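Long-range contact in monovalent Na+/H+ antiporter subunit A (Dietzia sp. DQ12-45-1b, PDB 7D3U), which probably exchanges sodium ions for protons across the cell membrane as a subunit of the multi-subunit Mrp antiporter complex: residues F328-V339 and T361-M372. Residues are numbered along the deposited sequence; the frame is centred on the assembly and turned at random.
Sequences FKSSLFMFVGVV and TAIGVGLAAASM
Two predicted transmembrane helices of the antiporter module, 312-341 and 362-373, pack here in a roughly antiparallel pair, through a Met-aromatic contact at one end and small residues along the middle. The local axes approach to 8.7 Å at an angle of 144°. The Met372 side chain runs roughly perpendicular to that of Phe328. Met372 CA sits over the centre of one face of the Phe328 ring, 3.7 Å from the centroid, a CH-pi contact. The sulfur lies obliquely to the same ring. With chi1 at 70°, the ring is turned so that one face lies against Met372 CA. Phe328 CE1 packs on Met372 CG at 3.4 Å. An alanine here would remove the ring and would probably leave the Met372 chain without its aromatic support, freer to turn. Leu332 is a knob set among Val365, Ala368, Ala369 and Met372, with its CG 3.6 Å from Ala368 CB. Further along, Phe335 CE2 comes 3.4 Å from Gly364 CA. Gly364 has no side chain, and the ring rests directly on its backbone. Phe335 CB also meets Val365 CG2 at 3.7 Å. Near the start of helix 362-373, the methyl CG2 of Thr361 is shared by Phe335, Val338 and Val339. Lys329 NZ is hydrogen-bonded to Ser295 OG of helix 288-308, and Met372 also touches Ser295. Phe422 of helix 402-423 packs on both Leu332 and Val365, while Pro451 touches Val338 and Thr361.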
# COMPACT_ATOMS: atom_id res chain seq x y z
N PHE B 328 17.80 50.07 -18.80
CA PHE B 328 17.65 50.14 -20.25
C PHE B 328 16.89 48.94 -20.80
O PHE B 328 16.16 49.10 -21.78
CB PHE B 328 19.00 50.35 -20.95
CG PHE B 328 19.95 49.17 -20.91
CD1 PHE B 328 19.69 48.00 -21.60
CD2 PHE B 328 21.17 49.28 -20.25
CE1 PHE B 328 20.58 46.94 -21.57
CE2 PHE B 328 22.06 48.23 -20.23
CZ PHE B 328 21.77 47.06 -20.89
N LYS B 329 17.02 47.76 -20.20
CA LYS B 329 16.27 46.62 -20.71
C LYS B 329 14.79 46.75 -20.39
O LYS B 329 13.94 46.40 -21.21
CB LYS B 329 16.84 45.32 -20.14
CG LYS B 329 16.24 44.07 -20.75
CD LYS B 329 16.64 43.95 -22.21
CE LYS B 329 18.15 43.88 -22.34
NZ LYS B 329 18.57 43.92 -23.77
N SER B 330 14.47 47.25 -19.20
CA SER B 330 13.07 47.52 -18.87
C SER B 330 12.47 48.52 -19.84
O SER B 330 11.36 48.32 -20.36
CB SER B 330 12.96 48.03 -17.44
OG SER B 330 11.69 48.63 -17.21
N SER B 331 13.19 49.61 -20.11
CA SER B 331 12.66 50.60 -21.04
C SER B 331 12.57 50.05 -22.46
O SER B 331 11.62 50.38 -23.18
CB SER B 331 13.52 51.86 -21.01
OG SER B 331 14.42 51.88 -22.10
N LEU B 332 13.52 49.21 -22.86
CA LEU B 332 13.46 48.60 -24.19
C LEU B 332 12.25 47.69 -24.33
O LEU B 332 11.57 47.69 -25.36
CB LEU B 332 14.74 47.83 -24.47
CG LEU B 332 15.84 48.60 -25.19
CD1 LEU B 332 16.95 47.66 -25.57
CD2 LEU B 332 15.28 49.29 -26.42
N PHE B 333 11.98 46.88 -23.30
CA PHE B 333 10.81 46.01 -23.35
C PHE B 333 9.52 46.81 -23.39
O PHE B 333 8.62 46.51 -24.18
CB PHE B 333 10.82 45.07 -22.15
CG PHE B 333 11.43 43.74 -22.43
CD1 PHE B 333 10.87 42.90 -23.36
CD2 PHE B 333 12.57 43.34 -21.77
CE1 PHE B 333 11.43 41.68 -23.63
CE2 PHE B 333 13.14 42.12 -22.03
CZ PHE B 333 12.57 41.28 -22.96
N MET B 334 9.42 47.84 -22.55
CA MET B 334 8.21 48.65 -22.55
C MET B 334 8.04 49.40 -23.86
O MET B 334 6.91 49.60 -24.32
CB MET B 334 8.22 49.60 -21.36
CG MET B 334 8.03 48.90 -20.03
SD MET B 334 8.00 50.04 -18.64
CE MET B 334 9.65 50.70 -18.73
N PHE B 335 9.14 49.78 -24.51
CA PHE B 335 9.04 50.47 -25.79
C PHE B 335 8.67 49.52 -26.91
O PHE B 335 7.92 49.89 -27.82
CB PHE B 335 10.35 51.19 -26.10
CG PHE B 335 10.44 52.55 -25.49
CD1 PHE B 335 9.34 53.39 -25.47
CD2 PHE B 335 11.62 52.99 -24.91
CE1 PHE B 335 9.42 54.64 -24.90
CE2 PHE B 335 11.70 54.24 -24.34
CZ PHE B 335 10.60 55.07 -24.34
N VAL B 336 9.19 48.29 -26.88
CA VAL B 336 8.72 47.28 -27.83
C VAL B 336 7.23 47.06 -27.66
O VAL B 336 6.48 46.97 -28.64
CB VAL B 336 9.52 45.98 -27.65
CG1 VAL B 336 8.96 44.88 -28.55
CG2 VAL B 336 10.98 46.21 -27.96
N GLY B 337 6.77 46.99 -26.41
CA GLY B 337 5.35 46.83 -26.16
C GLY B 337 4.52 47.99 -26.69
O GLY B 337 3.46 47.79 -27.28
N VAL B 338 5.00 49.22 -26.49
CA VAL B 338 4.22 50.38 -26.93
C VAL B 338 4.22 50.48 -28.45
O VAL B 338 3.20 50.85 -29.05
CB VAL B 338 4.73 51.67 -26.26
CG1 VAL B 338 6.02 52.16 -26.88
CG2 VAL B 338 3.68 52.75 -26.34
N VAL B 339 5.33 50.13 -29.10
CA VAL B 339 5.37 50.18 -30.56
C VAL B 339 4.63 49.00 -31.17
O VAL B 339 4.27 49.06 -32.36
CB VAL B 339 6.82 50.22 -31.07
CG1 VAL B 339 6.86 50.15 -32.58
CG2 VAL B 339 7.51 51.48 -30.57
N THR B 361 8.44 57.97 -29.51
CA THR B 361 8.94 56.67 -29.07
C THR B 361 10.15 56.17 -29.83
O THR B 361 10.60 55.05 -29.56
CB THR B 361 7.81 55.62 -29.16
OG1 THR B 361 6.73 56.01 -28.30
CG2 THR B 361 8.33 54.26 -28.73
N ALA B 362 10.71 56.93 -30.77
CA ALA B 362 11.95 56.54 -31.42
C ALA B 362 13.18 57.03 -30.67
O ALA B 362 14.16 56.29 -30.56
CB ALA B 362 11.99 57.07 -32.86
N ILE B 363 13.14 58.25 -30.14
CA ILE B 363 14.24 58.73 -29.31
C ILE B 363 14.31 57.96 -28.00
O ILE B 363 15.39 57.87 -27.40
CB ILE B 363 14.13 60.24 -29.07
CG1 ILE B 363 13.13 60.55 -27.95
CG2 ILE B 363 13.74 60.96 -30.35
CD1 ILE B 363 12.98 62.02 -27.66
N GLY B 364 13.20 57.37 -27.55
CA GLY B 364 13.26 56.53 -26.37
C GLY B 364 14.09 55.28 -26.61
O GLY B 364 14.96 54.93 -25.81
N VAL B 365 13.82 54.58 -27.71
CA VAL B 365 14.64 53.43 -28.06
C VAL B 365 16.06 53.86 -28.39
O VAL B 365 17.02 53.13 -28.12
CB VAL B 365 13.99 52.65 -29.22
CG1 VAL B 365 14.87 51.50 -29.66
CG2 VAL B 365 12.62 52.15 -28.81
N GLY B 366 16.23 55.07 -28.94
CA GLY B 366 17.57 55.57 -29.18
C GLY B 366 18.35 55.89 -27.92
O GLY B 366 19.58 55.87 -27.94
N LEU B 367 17.65 56.21 -26.83
CA LEU B 367 18.29 56.42 -25.54
C LEU B 367 18.46 55.12 -24.76
O LEU B 367 19.31 55.06 -23.86
CB LEU B 367 17.48 57.40 -24.69
CG LEU B 367 17.82 58.88 -24.85
CD1 LEU B 367 16.86 59.73 -24.03
CD2 LEU B 367 19.25 59.14 -24.44
N ALA B 368 17.68 54.10 -25.07
CA ALA B 368 17.80 52.81 -24.40
C ALA B 368 18.87 51.93 -25.04
O ALA B 368 19.78 51.45 -24.36
CB ALA B 368 16.46 52.09 -24.40
N ALA B 369 18.77 51.69 -26.35
CA ALA B 369 19.73 50.84 -27.03
C ALA B 369 21.13 51.46 -27.03
O ALA B 369 22.12 50.73 -27.07
CB ALA B 369 19.27 50.56 -28.46
N ALA B 370 21.22 52.79 -27.00
CA ALA B 370 22.53 53.43 -26.93
C ALA B 370 23.25 53.05 -25.64
O ALA B 370 24.45 52.75 -25.66
CB ALA B 370 22.39 54.94 -27.04
N SER B 371 22.54 53.07 -24.51
CA SER B 371 23.16 52.65 -23.26
C SER B 371 23.33 51.14 -23.20
O SER B 371 24.24 50.65 -22.52
CB SER B 371 22.34 53.14 -22.07
OG SER B 371 22.91 52.71 -20.85
N MET B 372 22.47 50.39 -23.89
CA MET B 372 22.69 48.95 -24.00
C MET B 372 24.00 48.66 -24.71
O MET B 372 24.71 47.71 -24.36
CB MET B 372 21.53 48.29 -24.74
CG MET B 372 21.64 46.78 -24.83
SD MET B 372 20.10 45.97 -25.26
CE MET B 372 19.97 46.40 -26.99